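Local coordinates for protein uncharacterized tRNA/rRNA methyltransferase HI_0380 (Haemophilus influenzae, PDB 3ILK) that is an uncharacterised TrmH-family protein that probably binds RNA and methylates it using S-adenosyl-L-methionine, at residues 8-14 / 109-115; 76-82 / 127-133; 186-191 / 209-214. All coordinates share one frame. Residues are numbered along the deposited sequence.

Contact 1: residues 8-14 / 109-115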
loop_
_atom_site.group_PDB
_atom_site.type_symbol
_atom_site.label_atom_id
_atom_site.label_comp_id
_atom_site.label_asym_id
_atom_site.label_seq_id
_atom_site.Cartn_x
_atom_site.Cartn_y
_atom_site.Cartn_z
ATOM N N ILE A 8 -5.805 21.884 -8.862
ATOM C CA ILE A 8 -4.557 21.915 -8.056
ATOM C C ILE A 8 -3.380 22.356 -8.934
ATOM O O ILE A 8 -3.031 21.684 -9.881
ATOM C CB ILE A 8 -4.180 20.528 -7.461
ATOM C CG1 ILE A 8 -5.303 19.973 -6.535
ATOM C CG2 ILE A 8 -2.796 20.588 -6.785
ATOM C CD1 ILE A 8 -5.246 18.373 -6.355
ATOM N N ARG A 9 -2.805 23.497 -8.611
ATOM C CA ARG A 9 -1.638 23.991 -9.334
ATOM C C ARG A 9 -0.393 23.560 -8.590
ATOM O O ARG A 9 -0.224 23.898 -7.411
ATOM C CB ARG A 9 -1.700 25.530 -9.450
ATOM C CG ARG A 9 -0.507 26.170 -10.246
ATOM C CD ARG A 9 -0.631 27.684 -10.354
ATOM N NE ARG A 9 -1.938 28.103 -10.888
ATOM C CZ ARG A 9 -2.501 29.303 -10.734
ATOM N NH1 ARG A 9 -1.905 30.298 -10.060
ATOM N NH2 ARG A 9 -3.712 29.499 -11.247
ATOM N N ILE A 10 0.513 22.897 -9.295
ATOM C CA ILE A 10 1.820 22.540 -8.774
ATOM C C ILE A 10 2.806 23.652 -9.168
ATOM O O ILE A 10 2.982 23.937 -10.343
ATOM C CB ILE A 10 2.270 21.154 -9.343
ATOM C CG1 ILE A 10 1.316 20.025 -8.896
ATOM C CG2 ILE A 10 3.748 20.802 -8.980
ATOM C CD1 ILE A 10 1.328 19.735 -7.406
ATOM N N VAL A 11 3.420 24.300 -8.180
ATOM C CA VAL A 11 4.352 25.386 -8.491
ATOM C C VAL A 11 5.779 24.964 -8.169
ATOM O O VAL A 11 6.060 24.540 -7.075
ATOM C CB VAL A 11 4.020 26.671 -7.679
ATOM C CG1 VAL A 11 5.044 27.811 -8.064
ATOM C CG2 VAL A 11 2.472 27.070 -7.849
ATOM N N LEU A 12 6.699 25.118 -9.111
ATOM C CA LEU A 12 8.086 24.823 -8.862
ATOM C C LEU A 12 8.945 26.116 -8.871
ATOM O O LEU A 12 9.125 26.796 -9.942
ATOM C CB LEU A 12 8.615 23.859 -9.942
ATOM C CG LEU A 12 7.800 22.623 -10.336
ATOM C CD1 LEU A 12 8.585 21.763 -11.405
ATOM C CD2 LEU A 12 7.413 21.749 -9.131
ATOM N N ILE A 13 9.469 26.437 -7.679
ATOM C CA ILE A 13 10.318 27.628 -7.489
ATOM C C ILE A 13 11.738 27.430 -7.972
ATOM O O ILE A 13 12.491 26.640 -7.401
ATOM C CB ILE A 13 10.421 28.042 -6.032
ATOM C CG1 ILE A 13 9.003 28.119 -5.367
ATOM C CG2 ILE A 13 11.118 29.394 -5.900
ATOM C CD1 ILE A 13 8.022 29.080 -6.051
ATOM N N GLU A 14 12.108 28.222 -8.972
ATOM C CA GLU A 14 13.489 28.256 -9.503
ATOM C C GLU A 14 14.058 26.897 -9.669
ATOM O O GLU A 14 14.923 26.523 -8.914
ATOM C CB GLU A 14 14.417 29.090 -8.617
ATOM C CG GLU A 14 13.887 30.488 -8.415
ATOM C CD GLU A 14 14.768 31.315 -7.503
ATOM O OE1 GLU A 14 15.982 31.010 -7.347
ATOM O OE2 GLU A 14 14.282 32.318 -6.995
ATOM N N ILE A 109 -6.050 25.505 -5.194
ATOM C CA ILE A 109 -5.022 25.208 -4.254
ATOM C C ILE A 109 -3.710 25.318 -5.047
ATOM O O ILE A 109 -3.587 24.758 -6.170
ATOM C CB ILE A 109 -5.202 23.718 -3.725
ATOM C CG1 ILE A 109 -6.550 23.516 -3.049
ATOM C CG2 ILE A 109 -4.026 23.285 -2.830
ATOM C CD1 ILE A 109 -7.535 22.761 -3.942
ATOM N N ALA A 110 -2.738 26.048 -4.515
ATOM C CA ALA A 110 -1.358 25.883 -5.070
ATOM C C ALA A 110 -0.524 25.071 -4.078
ATOM O O ALA A 110 -0.593 25.280 -2.873
ATOM C CB ALA A 110 -0.734 27.267 -5.318
ATOM N N ILE A 111 0.195 24.073 -4.545
ATOM C CA ILE A 111 1.225 23.486 -3.727
ATOM C C ILE A 111 2.575 23.908 -4.278
ATOM O O ILE A 111 2.878 23.609 -5.423
ATOM C CB ILE A 111 1.051 21.967 -3.669
ATOM C CG1 ILE A 111 -0.437 21.633 -3.304
ATOM C CG2 ILE A 111 2.010 21.384 -2.662
ATOM C CD1 ILE A 111 -0.752 20.151 -3.425
ATOM N N VAL A 112 3.397 24.545 -3.428
ATOM C CA VAL A 112 4.597 25.222 -3.843
ATOM C C VAL A 112 5.746 24.420 -3.307
ATOM O O VAL A 112 5.823 24.158 -2.108
ATOM C CB VAL A 112 4.666 26.729 -3.342
ATOM C CG1 VAL A 112 5.873 27.469 -3.995
ATOM C CG2 VAL A 112 3.303 27.478 -3.678
ATOM N N PHE A 113 6.613 24.041 -4.232
ATOM C CA PHE A 113 7.844 23.302 -3.991
ATOM C C PHE A 113 8.986 24.281 -4.050
ATOM O O PHE A 113 9.284 24.872 -5.125
ATOM C CB PHE A 113 7.973 22.167 -5.016
ATOM C CG PHE A 113 6.912 21.091 -4.852
ATOM C CD1 PHE A 113 5.613 21.272 -5.361
ATOM C CD2 PHE A 113 7.210 19.910 -4.177
ATOM C CE1 PHE A 113 4.636 20.284 -5.201
ATOM C CE2 PHE A 113 6.240 18.934 -3.996
ATOM C CZ PHE A 113 4.945 19.125 -4.499
ATOM N N GLY A 114 9.643 24.467 -2.893
ATOM C CA GLY A 114 10.675 25.484 -2.788
ATOM C C GLY A 114 11.912 24.865 -3.352
ATOM O O GLY A 114 11.930 23.669 -3.665
ATOM N N ARG A 115 12.941 25.684 -3.499
ATOM C CA ARG A 115 14.235 25.246 -3.962
ATOM C C ARG A 115 14.872 24.160 -3.081
ATOM O O ARG A 115 14.886 24.260 -1.844
ATOM C CB ARG A 115 15.154 26.458 -3.987
ATOM C CG ARG A 115 14.599 27.636 -4.778
ATOM C CD ARG A 115 14.993 29.024 -4.170
ATOM N NE ARG A 115 13.882 29.483 -3.320
ATOM C CZ ARG A 115 13.212 30.630 -3.468
ATOM N NH1 ARG A 115 12.226 30.902 -2.659
ATOM N NH2 ARG A 115 13.514 31.494 -4.428
HETATM O O HOH W 1 11.989 23.998 -6.809
#

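Contact 2: residues 76-82 / 127-133. With EDO (1,2-ethanediol), chain C.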
loop_
_atom_site.group_PDB
_atom_site.type_symbol
_atom_site.label_atom_id
_atom_site.label_comp_id
_atom_site.label_asym_id
_atom_site.label_seq_id
_atom_site.Cartn_x
_atom_site.Cartn_y
_atom_site.Cartn_z
ATOM N N SER A 76 -6.787 30.259 -3.297
ATOM C CA SER A 76 -7.007 30.779 -1.958
ATOM C C SER A 76 -6.520 29.803 -0.874
ATOM O O SER A 76 -6.581 30.128 0.318
ATOM C CB SER A 76 -8.491 31.162 -1.767
ATOM O OG SER A 76 -9.253 29.977 -1.884
ATOM N N LEU A 77 -6.041 28.612 -1.261
ATOM C CA LEU A 77 -5.337 27.738 -0.309
ATOM C C LEU A 77 -3.966 27.497 -0.900
ATOM O O LEU A 77 -3.878 27.006 -1.977
ATOM C CB LEU A 77 -5.994 26.374 -0.120
ATOM C CG LEU A 77 -5.337 25.282 0.794
ATOM C CD1 LEU A 77 -5.021 25.758 2.231
ATOM C CD2 LEU A 77 -6.190 23.947 0.883
ATOM N N VAL A 78 -2.945 27.850 -0.143
ATOM C CA VAL A 78 -1.577 27.793 -0.557
ATOM C C VAL A 78 -0.811 26.894 0.419
ATOM O O VAL A 78 -0.873 27.115 1.622
ATOM C CB VAL A 78 -0.998 29.188 -0.547
ATOM C CG1 VAL A 78 0.516 29.173 -1.004
ATOM C CG2 VAL A 78 -1.837 30.102 -1.474
ATOM N N ILE A 79 -0.098 25.887 -0.112
ATOM C CA ILE A 79 0.623 24.960 0.709
ATOM C C ILE A 79 2.031 25.067 0.207
ATOM O O ILE A 79 2.256 24.867 -1.023
ATOM C CB ILE A 79 0.209 23.500 0.493
ATOM C CG1 ILE A 79 -1.302 23.275 0.825
ATOM C CG2 ILE A 79 0.992 22.552 1.436
ATOM C CD1 ILE A 79 -1.643 23.870 2.097
ATOM N N GLY A 80 2.973 25.373 1.102
ATOM C CA GLY A 80 4.442 25.337 0.673
ATOM C C GLY A 80 5.181 24.183 1.337
ATOM O O GLY A 80 4.950 23.860 2.508
ATOM N N THR A 81 6.071 23.514 0.619
ATOM C CA THR A 81 6.809 22.442 1.245
ATOM C C THR A 81 7.875 23.129 2.107
ATOM O O THR A 81 8.336 24.256 1.809
ATOM C CB THR A 81 7.559 21.524 0.236
ATOM O OG1 THR A 81 8.384 22.348 -0.556
ATOM C CG2 THR A 81 6.595 20.756 -0.691
ATOM N N SER A 82 8.239 22.462 3.192
ATOM C CA SER A 82 9.309 22.935 4.043
ATOM C C SER A 82 9.914 21.878 4.943
ATOM O O SER A 82 9.260 20.885 5.293
ATOM C CB SER A 82 8.880 24.135 4.864
ATOM O OG SER A 82 8.161 23.783 6.004
ATOM N N LYS A 127 3.286 33.569 3.263
ATOM C CA LYS A 127 2.170 33.503 2.335
ATOM C C LYS A 127 1.541 32.109 2.157
ATOM O O LYS A 127 0.495 32.006 1.515
ATOM C CB LYS A 127 2.523 34.161 1.010
ATOM C CG LYS A 127 2.746 35.681 1.112
ATOM C CD LYS A 127 3.450 36.199 -0.157
ATOM C CE LYS A 127 3.343 37.727 -0.291
ATOM N NZ LYS A 127 4.303 38.170 -1.352
ATOM N N CYS A 128 2.097 31.077 2.795
ATOM C CA CYS A 128 1.457 29.765 2.814
ATOM C C CYS A 128 0.540 29.565 4.020
ATOM O O CYS A 128 0.923 29.907 5.127
ATOM C CB CYS A 128 2.481 28.689 2.875
ATOM S SG CYS A 128 3.581 28.799 1.456
ATOM N N HIS A 129 -0.588 28.875 3.825
ATOM C CA HIS A 129 -1.544 28.674 4.956
ATOM C C HIS A 129 -1.000 27.484 5.754
ATOM O O HIS A 129 -1.077 27.476 6.971
ATOM C CB HIS A 129 -2.936 28.394 4.415
ATOM C CG HIS A 129 -3.494 29.544 3.632
ATOM N ND1 HIS A 129 -4.215 30.574 4.222
ATOM C CD2 HIS A 129 -3.374 29.870 2.323
ATOM C CE1 HIS A 129 -4.529 31.471 3.302
ATOM N NE2 HIS A 129 -4.031 31.070 2.145
ATOM N N TYR A 130 -0.366 26.524 5.062
ATOM C CA TYR A 130 0.168 25.363 5.769
ATOM C C TYR A 130 1.512 25.037 5.174
ATOM O O TYR A 130 1.838 25.483 4.043
ATOM C CB TYR A 130 -0.778 24.102 5.812
ATOM C CG TYR A 130 -2.143 24.370 6.447
ATOM C CD1 TYR A 130 -3.214 24.758 5.647
ATOM C CD2 TYR A 130 -2.355 24.240 7.840
ATOM C CE1 TYR A 130 -4.465 25.027 6.194
ATOM C CE2 TYR A 130 -3.615 24.515 8.415
ATOM C CZ TYR A 130 -4.657 24.903 7.579
ATOM O OH TYR A 130 -5.900 25.163 8.082
ATOM N N HIS A 131 2.327 24.344 5.963
ATOM C CA HIS A 131 3.693 24.031 5.519
ATOM C C HIS A 131 3.855 22.553 5.535
ATOM O O HIS A 131 3.624 21.913 6.572
ATOM C CB HIS A 131 4.707 24.726 6.392
ATOM C CG HIS A 131 4.493 26.212 6.441
ATOM N ND1 HIS A 131 3.699 26.818 7.393
ATOM C CD2 HIS A 131 4.860 27.187 5.592
ATOM C CE1 HIS A 131 3.638 28.112 7.155
ATOM N NE2 HIS A 131 4.338 28.363 6.068
ATOM N N LEU A 132 4.271 22.013 4.378
ATOM C CA LEU A 132 4.198 20.585 4.118
ATOM C C LEU A 132 5.553 19.939 4.293
ATOM O O LEU A 132 6.502 20.277 3.592
ATOM C CB LEU A 132 3.615 20.335 2.723
ATOM C CG LEU A 132 3.547 18.858 2.256
ATOM C CD1 LEU A 132 2.688 18.092 3.220
ATOM C CD2 LEU A 132 2.972 18.751 0.814
ATOM N N ASN A 133 5.655 19.033 5.263
ATOM C CA ASN A 133 6.932 18.382 5.470
ATOM C C ASN A 133 6.750 16.905 5.228
ATOM O O ASN A 133 5.785 16.295 5.735
ATOM C CB ASN A 133 7.468 18.628 6.894
ATOM C CG ASN A 133 8.750 17.865 7.156
ATOM O OD1 ASN A 133 8.747 16.840 7.836
ATOM N ND2 ASN A 133 9.836 18.327 6.572
HETATM C C1 EDO C . 10.918 20.881 -2.941
HETATM O O1 EDO C . 10.331 20.054 -1.917
HETATM C C2 EDO C . 12.393 20.496 -3.186
HETATM O O2 EDO C . 12.713 19.258 -2.530
#

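Contact 3: residues 186-191 / 209-214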
loop_
_atom_site.group_PDB
_atom_site.type_symbol
_atom_site.label_atom_id
_atom_site.label_comp_id
_atom_site.label_asym_id
_atom_site.label_seq_id
_atom_site.Cartn_x
_atom_site.Cartn_y
_atom_site.Cartn_z
ATOM N N PHE A 186 -29.371 -19.978 14.786
ATOM C CA PHE A 186 -27.985 -20.425 14.409
ATOM C C PHE A 186 -27.208 -20.951 15.613
ATOM O O PHE A 186 -26.329 -21.817 15.475
ATOM C CB PHE A 186 -27.194 -19.237 13.834
ATOM C CG PHE A 186 -25.668 -19.496 13.678
ATOM C CD1 PHE A 186 -25.220 -20.518 12.900
ATOM C CD2 PHE A 186 -24.722 -18.695 14.336
ATOM C CE1 PHE A 186 -23.838 -20.753 12.737
ATOM C CE2 PHE A 186 -23.371 -18.936 14.215
ATOM C CZ PHE A 186 -22.919 -19.944 13.400
ATOM N N PHE A 187 -27.475 -20.392 16.794
ATOM C CA PHE A 187 -26.743 -20.822 17.985
ATOM C C PHE A 187 -27.281 -22.167 18.445
ATOM O O PHE A 187 -26.505 -23.085 18.638
ATOM C CB PHE A 187 -26.771 -19.782 19.118
ATOM C CG PHE A 187 -26.076 -18.489 18.785
ATOM C CD1 PHE A 187 -24.766 -18.488 18.270
ATOM C CD2 PHE A 187 -26.705 -17.275 19.031
ATOM C CE1 PHE A 187 -24.119 -17.287 17.974
ATOM C CE2 PHE A 187 -26.079 -16.074 18.740
ATOM C CZ PHE A 187 -24.794 -16.073 18.202
ATOM N N ASP A 188 -28.604 -22.303 18.577
ATOM C CA ASP A 188 -29.198 -23.616 18.871
ATOM C C ASP A 188 -28.789 -24.711 17.880
ATOM O O ASP A 188 -28.550 -25.849 18.276
ATOM C CB ASP A 188 -30.721 -23.498 18.986
ATOM C CG ASP A 188 -31.118 -22.497 20.037
ATOM O OD1 ASP A 188 -32.339 -22.315 20.349
ATOM O OD2 ASP A 188 -30.161 -21.899 20.584
ATOM N N TYR A 189 -28.670 -24.345 16.608
ATOM C CA TYR A 189 -28.257 -25.260 15.555
ATOM C C TYR A 189 -26.779 -25.698 15.729
ATOM O O TYR A 189 -26.493 -26.885 15.691
ATOM C CB TYR A 189 -28.526 -24.616 14.181
ATOM C CG TYR A 189 -28.419 -25.522 12.936
ATOM C CD1 TYR A 189 -28.424 -26.922 13.034
ATOM C CD2 TYR A 189 -28.390 -24.953 11.656
ATOM C CE1 TYR A 189 -28.396 -27.719 11.907
ATOM C CE2 TYR A 189 -28.317 -25.745 10.492
ATOM C CZ TYR A 189 -28.326 -27.128 10.629
ATOM O OH TYR A 189 -28.279 -27.925 9.503
ATOM N N THR A 190 -25.859 -24.739 15.895
ATOM C CA THR A 190 -24.464 -25.017 16.275
ATOM C C THR A 190 -24.397 -25.959 17.504
ATOM O O THR A 190 -23.689 -26.976 17.478
ATOM C CB THR A 190 -23.700 -23.703 16.582
ATOM O OG1 THR A 190 -23.707 -22.844 15.430
ATOM C CG2 THR A 190 -22.255 -23.978 17.021
ATOM N N GLU A 191 -25.145 -25.623 18.559
ATOM C CA GLU A 191 -25.172 -26.425 19.799
ATOM C C GLU A 191 -25.593 -27.867 19.571
ATOM O O GLU A 191 -24.839 -28.801 19.884
ATOM C CB GLU A 191 -26.136 -25.864 20.832
ATOM C CG GLU A 191 -26.083 -24.376 21.074
ATOM C CD GLU A 191 -26.987 -23.949 22.218
ATOM O OE1 GLU A 191 -27.133 -24.735 23.193
ATOM O OE2 GLU A 191 -27.550 -22.826 22.140
ATOM N N LEU A 209 -18.768 -18.619 22.036
ATOM C CA LEU A 209 -19.162 -18.497 20.633
ATOM C C LEU A 209 -20.098 -17.325 20.388
ATOM O O LEU A 209 -19.919 -16.585 19.410
ATOM C CB LEU A 209 -19.764 -19.798 20.090
ATOM C CG LEU A 209 -18.732 -20.896 19.803
ATOM C CD1 LEU A 209 -19.460 -22.210 19.628
ATOM C CD2 LEU A 209 -17.840 -20.602 18.587
ATOM N N LYS A 210 -21.084 -17.148 21.271
ATOM C CA LYS A 210 -22.012 -16.033 21.133
ATOM C C LYS A 210 -21.224 -14.734 21.250
ATOM O O LYS A 210 -21.357 -13.837 20.424
ATOM C CB LYS A 210 -23.140 -16.114 22.177
ATOM C CG LYS A 210 -24.079 -17.287 21.920
ATOM C CD LYS A 210 -25.012 -17.547 23.098
ATOM C CE LYS A 210 -25.549 -18.962 23.012
ATOM N NZ LYS A 210 -26.920 -19.097 23.523
ATOM N N ARG A 211 -20.370 -14.658 22.260
ATOM C CA ARG A 211 -19.513 -13.504 22.457
ATOM C C ARG A 211 -18.744 -13.180 21.160
ATOM O O ARG A 211 -18.745 -12.044 20.684
ATOM C CB ARG A 211 -18.570 -13.782 23.619
ATOM C CG ARG A 211 -17.787 -12.590 24.096
ATOM C CD ARG A 211 -16.650 -13.060 24.982
ATOM N NE ARG A 211 -15.672 -12.009 25.229
ATOM C CZ ARG A 211 -14.458 -11.963 24.686
ATOM N NH1 ARG A 211 -14.048 -12.915 23.853
ATOM N NH2 ARG A 211 -13.646 -10.961 24.982
ATOM N N LEU A 212 -18.116 -14.199 20.588
ATOM C CA LEU A 212 -17.373 -14.071 19.334
ATOM C C LEU A 212 -18.241 -13.523 18.194
ATOM O O LEU A 212 -17.857 -12.553 17.523
ATOM C CB LEU A 212 -16.823 -15.436 18.931
ATOM C CG LEU A 212 -16.368 -15.579 17.476
ATOM C CD1 LEU A 212 -15.173 -14.680 17.241
ATOM C CD2 LEU A 212 -16.075 -17.027 17.175
ATOM N N TYR A 213 -19.400 -14.150 17.992
ATOM C CA TYR A 213 -20.248 -13.841 16.845
ATOM C C TYR A 213 -20.994 -12.516 16.982
ATOM O O TYR A 213 -21.112 -11.783 15.997
ATOM C CB TYR A 213 -21.159 -15.024 16.472
ATOM C CG TYR A 213 -20.373 -16.129 15.797
ATOM C CD1 TYR A 213 -19.602 -15.854 14.665
ATOM C CD2 TYR A 213 -20.375 -17.443 16.288
ATOM C CE1 TYR A 213 -18.878 -16.837 14.035
ATOM C CE2 TYR A 213 -19.609 -18.459 15.644
ATOM C CZ TYR A 213 -18.873 -18.136 14.519
ATOM O OH TYR A 213 -18.095 -19.090 13.855
ATOM N N TYR A 214 -21.440 -12.201 18.201
ATOM C CA TYR A 214 -21.979 -10.869 18.529
ATOM C C TYR A 214 -20.918 -9.770 18.346
ATOM O O TYR A 214 -21.203 -8.711 17.784
ATOM C CB TYR A 214 -22.555 -10.805 19.963
ATOM C CG TYR A 214 -23.871 -11.555 20.150
ATOM C CD1 TYR A 214 -24.906 -11.436 19.214
ATOM C CD2 TYR A 214 -24.095 -12.361 21.265
ATOM C CE1 TYR A 214 -26.099 -12.121 19.360
ATOM C CE2 TYR A 214 -25.317 -13.049 21.430
ATOM C CZ TYR A 214 -26.304 -12.923 20.472
ATOM O OH TYR A 214 -27.516 -13.583 20.604
#

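Contact 1: residues 8-14 / 109-115
Ile13, Arg115 and Phe113 have the most surface covered where strands 8-13 and 109-113 run side by side in parallel. Ile13 makes the last of the five backbone hydrogen bonds: after four that join Arg9 to Ile109 and Ile111, and Val11 to Ile111 and Phe113, its N donates to Phe113 O at 3.0 Å. Its branched side chain makes two contacts, CD1 lying 3.4 Å from Val112 CG1 and CG2 3.4 Å from Arg115 CZ, over one face of the guanidinium. Arg115 suits this strand end because its flat, delocalised group can rest on an aliphatic side chain while its rim stays polar: NH2 forms a salt bridge with Glu14 OE2 at 2.8 Å, and Glu124 takes NH1. Phe113 lies on the other face of the sheet, which it shares with Ile8, Ile10, Leu12, Ile109 and Ile111. Ile10 CG2 comes to 3.9 Å from Phe113 CE1, and Leu12 CD2 to 4.2 Å from Phe113 CB. Beta-branched and aromatic residues fit such extended, buried strands well. Gly114, which follows directly, is assigned by similarity to the S-adenosyl-L-methionine site, so the strand end leads into the presumed cofactor pocket. The pair lies inside the parallel sheet, with strand 35-39 bonded along 8-13 and strand 77-81 flanking 109-113; helix 145-169 covers Ile111 and Phe113, while helix 68-71 packs on Val11 and Val112.

Contact 2: residues 76-82 / 127-133
Strands 77-81 and 130-132 are parallel, their axes 4.4 Å apart at closest approach and inclined by 36°. The pairing starts before the second strand proper, where His129 N donates to Val78 O at 2.8 Å. It continues through Gly80 N to Tyr130 O (3.2 Å), Leu132 N to Gly80 O (2.7 Å) and Ser82 N to Leu132 O (2.8 Å). Beyond the strands, the side-chain carboxamide of Asn133 adds a further bond, ND2 to Ser82 O at 2.9 Å. Glycine suits position 80 because Cys128 SG sits 3.5 Å from Gly80 N, and a beta carbon there would collide with the sulfur. On the opposite face, Ile79 reaches Leu132 CB with its CG2 (3.7 Å) and Tyr130 CB with its CD1 (3.8 Å), apolar packing in which Ile79 and Leu132 are buried. Thr81 and Ser82 belong, by similarity, to the S-adenosyl-L-methionine site, the presumed cofactor pocket. Thr81 OG1 makes weak hydrogen bonds to Val112 O, to Gly114 N and, at 3.3 Å, to O1 of an ethanediol. Helix 95-104 covers Ile79 and Leu132, strand 109-113 bonds along 77-81, and strand 92-93 borders 130-132; just before it, Thr91 OG1 is hydrogen-bonded to His131 ND1.

Contact 3: residues 186-191 / 209-214
Phe187 gives up more surface here than any other residue, and its m rotamer (chi1 -64°) sends the ring across to segment 209-214 of helix 204-216. Lys210, with chi1 at -68° (m), brings CG over the ring face, 3.7 Å from the centroid of the Phe187 ring and almost exactly on the ring normal, a CH-pi contact. The edge of the same Phe187 ring points at the face of Tyr214 in a T-shaped pair, centroids 5.4 Å apart and planes at 70°. Phe186, one residue earlier, takes the t rotamer instead and directs its own edge to the face of Tyr213, centroids 5.6 Å apart. Both tyrosines are m (chi1 -74° for Tyr213, -72° for Tyr214), with similar chi2 values of -55° and -45°. Consecutive phenylalanines thus meet consecutive tyrosines, and these bulky rings span 11.7 Å between the segment axes, wide for packed helices. The segments, inclined at 138°, belong to the alpha-helical C-terminal part of the chain, where helix 220-240 also packs on Phe186 and Thr190. Tyrosine suits position 213 because its ring can be buried while its hydroxyl bonds to Tyr213 of the second subunit. Thr190, in the m rotamer, turns OG1 back onto Phe186 O (2.8 Å), satisfying the hydroxyl within its own helix, and offers CG2 to Leu209 CD1 at 4.2 Å. Beyond CG, t torsions carry Lys210 NZ to 4.0 Å from Glu191 OE2, beyond salt-bridge range.

Overall arrangement
Contacts 1 and 2 are parts of one parallel sheet, whose adjacent strands run 8-13, 109-113, 77-81, 130-132. Their centres lie about 9 Å apart, and their segments alternate along the chain. Because 77-81 lies beside 109-113, Thr81 comes against Gly114, building the predicted cofactor site from strand ends far apart in sequence. This is consistent with the SPOUT alpha/beta fold, which binds the cofactor at a trefoil knot in the C-terminal part of that domain. Contact 3 follows later in the chain, its nearest atoms about 40 Å from contact 1 and 38 Å from contact 2, across the chain's centre, so its C-terminal helices are spatially distinct. Those helices also meet the second subunit.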